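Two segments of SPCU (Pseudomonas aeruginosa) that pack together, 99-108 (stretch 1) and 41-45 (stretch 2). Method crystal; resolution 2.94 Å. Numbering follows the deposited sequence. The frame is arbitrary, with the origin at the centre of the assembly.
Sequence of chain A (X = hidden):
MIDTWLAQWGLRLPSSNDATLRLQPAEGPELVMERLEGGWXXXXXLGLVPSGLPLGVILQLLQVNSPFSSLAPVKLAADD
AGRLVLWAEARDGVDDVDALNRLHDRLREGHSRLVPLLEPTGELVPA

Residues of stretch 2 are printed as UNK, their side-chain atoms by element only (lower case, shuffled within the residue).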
ATOM      1  N   ALA A  99      12.185 -22.280   9.653  1.00 93.87           N
ATOM      2  CA  ALA A  99      11.899 -21.171   8.768  1.00 88.22           C
ATOM      3  C   ALA A  99      10.418 -20.951   8.516  1.00 82.84           C
ATOM      4  O   ALA A  99       9.963 -19.804   8.554  1.00 84.59           O
ATOM      5  CB  ALA A  99      12.650 -21.319   7.462  1.00 96.45           C
ATOM      6  N   LEU A 100       9.669 -22.021   8.231  1.00 79.83           N
ATOM      7  CA  LEU A 100       8.190 -21.903   8.070  1.00 75.39           C
ATOM      8  C   LEU A 100       7.528 -21.401   9.335  1.00 71.69           C
ATOM      9  O   LEU A 100       6.666 -20.538   9.287  1.00 67.20           O
ATOM     10  CB  LEU A 100       7.538 -23.219   7.645  1.00 77.09           C
ATOM     11  CG  LEU A 100       8.076 -23.830   6.357  1.00 82.36           C
ATOM     12  CD1 LEU A 100       7.496 -25.212   6.131  1.00 84.13           C
ATOM     13  CD2 LEU A 100       7.765 -22.925   5.185  1.00 77.67           C
ATOM     14  N   ASN A 101       7.970 -21.911  10.476  1.00 74.49           N
ATOM     15  CA  ASN A 101       7.518 -21.381  11.741  1.00 75.06           C
ATOM     16  C   ASN A 101       7.702 -19.885  11.900  1.00 75.40           C
ATOM     17  O   ASN A 101       6.833 -19.220  12.469  1.00 78.14           O
ATOM     18  CB  ASN A 101       8.145 -22.134  12.881  1.00 76.13           C
ATOM     19  CG  ASN A 101       7.432 -23.395  13.144  1.00 76.78           C
ATOM     20  OD1 ASN A 101       6.240 -23.491  12.878  1.00 79.30           O
ATOM     21  ND2 ASN A 101       8.145 -24.401  13.585  1.00 83.81           N
ATOM     22  N   ARG A 102       8.809 -19.358  11.374  1.00 75.13           N
ATOM     23  CA  ARG A 102       9.007 -17.911  11.313  1.00 80.39           C
ATOM     24  C   ARG A 102       7.979 -17.186  10.440  1.00 75.01           C
ATOM     25  O   ARG A 102       7.244 -16.326  10.931  1.00 73.29           O
ATOM     26  CB  ARG A 102      10.429 -17.562  10.875  1.00 91.86           C
ATOM     27  CG  ARG A 102      11.398 -17.449  12.042  1.00107.27           C
ATOM     28  CD  ARG A 102      12.707 -16.778  11.638  1.00112.55           C
ATOM     29  NE  ARG A 102      13.661 -17.727  11.048  1.00116.27           N
ATOM     30  CZ  ARG A 102      14.267 -18.715  11.715  1.00123.63           C
ATOM     31  NH1 ARG A 102      14.019 -18.921  13.009  1.00120.44           N
ATOM     32  NH2 ARG A 102      15.118 -19.513  11.078  1.00139.71           N
ATOM     33  N   LEU A 103       7.914 -17.534   9.155  1.00 70.96           N
ATOM     34  CA  LEU A 103       6.899 -16.955   8.285  1.00 66.13           C
ATOM     35  C   LEU A 103       5.585 -16.871   9.039  1.00 62.75           C
ATOM     36  O   LEU A 103       5.021 -15.798   9.206  1.00 64.85           O
ATOM     37  CB  LEU A 103       6.711 -17.778   7.005  1.00 70.75           C
ATOM     38  CG  LEU A 103       7.856 -17.794   5.988  1.00 77.89           C
ATOM     39  CD1 LEU A 103       7.574 -18.751   4.848  1.00 73.48           C
ATOM     40  CD2 LEU A 103       8.144 -16.393   5.457  1.00 82.98           C
ATOM     41  N   HIS A 104       5.126 -17.994   9.559  1.00 60.73           N
ATOM     42  CA  HIS A 104       3.833 -18.025  10.186  1.00 59.45           C
ATOM     43  C   HIS A 104       3.721 -16.950  11.235  1.00 67.43           C
ATOM     44  O   HIS A 104       2.760 -16.161  11.217  1.00 64.07           O
ATOM     45  CB  HIS A 104       3.566 -19.388  10.771  1.00 59.97           C
ATOM     46  CG  HIS A 104       2.127 -19.627  11.100  1.00 60.23           C
ATOM     47  ND1 HIS A 104       1.665 -20.833  11.464  1.00 61.57           N
ATOM     48  CD2 HIS A 104       1.030 -18.761  11.116  1.00 60.68           C
ATOM     49  CE1 HIS A 104       0.335 -20.753  11.697  1.00 63.55           C
ATOM     50  NE2 HIS A 104      -0.052 -19.487  11.475  1.00 62.57           N
ATOM     51  N   ASP A 105       4.715 -16.867  12.133  1.00 72.27           N
ATOM     52  CA  ASP A 105       4.669 -15.892  13.237  1.00 82.49           C
ATOM     53  C   ASP A 105       4.666 -14.441  12.789  1.00 79.14           C
ATOM     54  O   ASP A 105       4.086 -13.569  13.454  1.00 74.14           O
ATOM     55  CB  ASP A 105       5.815 -16.104  14.212  1.00 97.78           C
ATOM     56  CG  ASP A 105       5.415 -16.967  15.389  1.00118.48           C
ATOM     57  OD1 ASP A 105       4.273 -17.497  15.389  1.00116.24           O
ATOM     58  OD2 ASP A 105       6.248 -17.126  16.309  1.00128.49           O
ATOM     59  N   ARG A 106       5.354 -14.182  11.685  1.00 74.25           N
ATOM     60  CA  ARG A 106       5.465 -12.839  11.186  1.00 72.56           C
ATOM     61  C   ARG A 106       4.146 -12.448  10.586  1.00 71.81           C
ATOM     62  O   ARG A 106       3.691 -11.315  10.770  1.00 71.20           O
ATOM     63  CB  ARG A 106       6.591 -12.737  10.172  1.00 75.50           C
ATOM     64  CG  ARG A 106       7.952 -12.569  10.829  1.00 88.40           C
ATOM     65  CD  ARG A 106       9.029 -13.287  10.051  1.00 98.49           C
ATOM     66  NE  ARG A 106      10.357 -13.031  10.607  1.00115.40           N
ATOM     67  CZ  ARG A 106      11.494 -13.383  10.007  1.00120.42           C
ATOM     68  NH1 ARG A 106      11.469 -14.004   8.829  1.00124.81           N
ATOM     69  NH2 ARG A 106      12.660 -13.102  10.575  1.00121.05           N
ATOM     70  N   LEU A 107       3.482 -13.412   9.942  1.00 64.82           N
ATOM     71  CA  LEU A 107       2.129 -13.196   9.473  1.00 56.36           C
ATOM     72  C   LEU A 107       1.169 -12.877  10.637  1.00 58.15           C
ATOM     73  O   LEU A 107       0.424 -11.912  10.570  1.00 61.38           O
ATOM     74  CB  LEU A 107       1.626 -14.372   8.628  1.00 53.89           C
ATOM     75  CG  LEU A 107       2.362 -14.767   7.342  1.00 54.38           C
ATOM     76  CD1 LEU A 107       1.848 -16.087   6.793  1.00 52.58           C
ATOM     77  CD2 LEU A 107       2.261 -13.705   6.263  1.00 57.28           C
ATOM     78  N   ARG A 108       1.214 -13.645  11.723  1.00 60.21           N
ATOM     79  CA  ARG A 108       0.306 -13.376  12.857  1.00 62.02           C
ATOM     80  C   ARG A 108       0.620 -12.020  13.525  1.00 67.79           C
ATOM     81  O   ARG A 108      -0.281 -11.276  13.918  1.00 71.12           O
ATOM     82  CB  ARG A 108       0.305 -14.534  13.867  1.00 60.10           C
ATOM     83  CG  ARG A 108       0.168 -15.922  13.223  1.00 59.80           C
ATOM     84  CD  ARG A 108       0.598 -17.095  14.122  1.00 64.41           C
ATOM     85  NE  ARG A 108       0.024 -17.064  15.481  1.00 66.62           N
ATOM     86  CZ  ARG A 108      -1.151 -17.592  15.813  1.00 69.63           C
ATOM     87  NH1 ARG A 108      -1.898 -18.207  14.895  1.00 69.20           N
ATOM     88  NH2 ARG A 108      -1.595 -17.492  17.060  1.00 70.77           N
ATOM     89  N   UNK A  41       2.423 -20.980  -0.881  1.00 62.60           N
ATOM     90  CA  UNK A  41       2.220 -19.580  -0.654  1.00 56.62           C
ATOM     91  C   UNK A  41       1.370 -19.424   0.597  1.00 55.71           C
ATOM     92  O   UNK A  41       0.189 -19.800   0.569  1.00 54.28           O
ATOM     93  c   UNK A  41       1.454 -16.641  -1.105  1.00 56.20           C
ATOM     94  c   UNK A  41       0.399 -17.241  -3.241  1.00 59.42           C
ATOM     95  c   UNK A  41       1.525 -17.565  -2.275  1.00 59.51           C
ATOM     96  c   UNK A  41       1.438 -19.026  -1.833  1.00 59.42           C
ATOM     97  N   UNK A  42       1.941 -18.894   1.696  1.00 53.84           N
ATOM     98  CA  UNK A  42       1.121 -18.640   2.900  1.00 54.62           C
ATOM     99  C   UNK A  42       0.565 -17.248   2.809  1.00 54.27           C
ATOM    100  O   UNK A  42       1.262 -16.344   2.359  1.00 54.19           O
ATOM    101  c   UNK A  42       1.883 -18.796   4.231  1.00 53.66           C
ATOM    102  c   UNK A  42       2.244 -21.225   3.629  1.00 57.68           C
ATOM    103  c   UNK A  42       2.922 -22.416   3.757  1.00 58.11           C
ATOM    104  c   UNK A  42       4.285 -21.453   5.459  1.00 61.06           C
ATOM    105  c   UNK A  42       2.594 -20.118   4.392  1.00 58.52           C
ATOM    106  c   UNK A  42       3.936 -22.528   4.667  1.00 60.26           C
ATOM    107  c   UNK A  42       3.617 -20.255   5.326  1.00 59.73           C
ATOM    108  N   UNK A  43      -0.663 -17.078   3.296  1.00 50.58           N
ATOM    109  CA  UNK A  43      -1.424 -15.850   3.137  1.00 50.20           C
ATOM    110  C   UNK A  43      -2.335 -15.669   4.344  1.00 53.13           C
ATOM    111  O   UNK A  43      -2.928 -16.621   4.841  1.00 59.76           O
ATOM    112  c   UNK A  43      -3.306 -14.753   1.878  1.00 48.00           C
ATOM    113  c   UNK A  43      -2.375 -15.946   1.925  1.00 51.56           C
ATOM    114  c   UNK A  43      -1.610 -16.081   0.628  1.00 50.02           C
ATOM    115  N   UNK A  44      -2.497 -14.435   4.780  1.00 53.76           N
ATOM    116  CA  UNK A  44      -3.421 -14.130   5.851  1.00 53.00           C
ATOM    117  C   UNK A  44      -4.303 -12.949   5.417  1.00 55.03           C
ATOM    118  O   UNK A  44      -3.855 -12.025   4.739  1.00 58.59           O
ATOM    119  c   UNK A  44      -3.501 -13.116   8.162  1.00 54.29           C
ATOM    120  c   UNK A  44      -2.663 -13.889   7.165  1.00 51.78           C
ATOM    121  c   UNK A  44      -2.275 -15.222   7.749  1.00 55.74           C
ATOM    122  N   UNK A  45      -5.573 -13.036   5.747  1.00 57.08           N
ATOM    123  CA  UNK A  45      -6.556 -12.145   5.217  1.00 61.67           C
ATOM    124  C   UNK A  45      -6.810 -11.081   6.280  1.00 66.31           C
ATOM    125  O   UNK A  45      -6.851 -11.382   7.467  1.00 75.44           O
ATOM    126  o   UNK A  45     -10.912 -10.953   5.246  1.00 94.70           O
ATOM    127  c   UNK A  45     -10.103 -11.881   5.449  1.00 93.15           C
ATOM    128  c   UNK A  45      -9.002 -12.122   4.404  1.00 83.07           C
ATOM    129  c   UNK A  45      -7.822 -12.946   4.906  1.00 66.59           C
ATOM    130  o   UNK A  45     -10.189 -12.618   6.457  1.00107.19           O
TER

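Position 41 carries four side-chain carbons. One, bonded to the CA of position 41, is the CB; the next carbon forks into two terminal carbons, and no heteroatom is present. Branching at the second carbon rather than the first identifies leucine. No side-chain atom of Leu-41 comes within contact distance of stretch 1, so it takes no part in the contact.

Position 42 has seven side-chain carbons, a CB followed by a closed ring of six. With no oxygen on the ring and no nitrogen within it, tyrosine, histidine and tryptophan are excluded. Its CA-to-CB bond points toward the helix, and its atoms lie near three leucines of stretch 1: the CB itself is 3.7 Å from CD1 of Leu-107, while ring carbons approach Leu-100 and Leu-103. The residue is phenylalanine. In Phe-42, CE2 lies 3.8 Å from CD2 of Leu-100, and CD2 lies 4.3 Å from CD1 of Leu-103; both methyls meet the ring obliquely.

Position 43 shows three carbons, the first bearing the other two. This fork at CB, without oxygen, defines valine. The CA-to-CB bond of Val-43 points away from the helix, as strand alternation predicts, and its closest contact is through the backbone, N to CD1 of Leu-107 at 4.4 Å.

Position 44 repeats the pattern of three carbons forked at CB, but here CA-to-CB points toward the helix, and one branch carbon approaches CB of Leu-107. It is again valine: CG2 of Val-44 is 4.1 Å from CB of Leu-107.

Position 45 has three carbons in an unbranched chain, the third carrying two oxygens. That carboxylate, one methylene longer than aspartate's, marks glutamate. The side chain of Glu-45 is out of reach of the helix, and its OE2 is hydrogen-bonded to a residue just beyond one of the stretches.

The contact is apolar packing: no hydrogen bond crosses it, and 285 Å² is buried over both sides. Helix and strand run nearly parallel, 17° apart, with axes 9.1 Å apart at closest approach, a spacing filled by side chains. Leu-100, Leu-103 and Leu-107, spaced three and four residues apart, recur along one side of the helix. On the strand, alternation directs Phe-42 and Val-44 toward that row. Phe-42 spans all three leucines, while Leu-107 bridges Phe-42 and Val-44 where the backbones come nearest, CA of Leu-107 to CA of Val-44 being 6.7 Å.

Stretch 2 (41-45) LFVVE
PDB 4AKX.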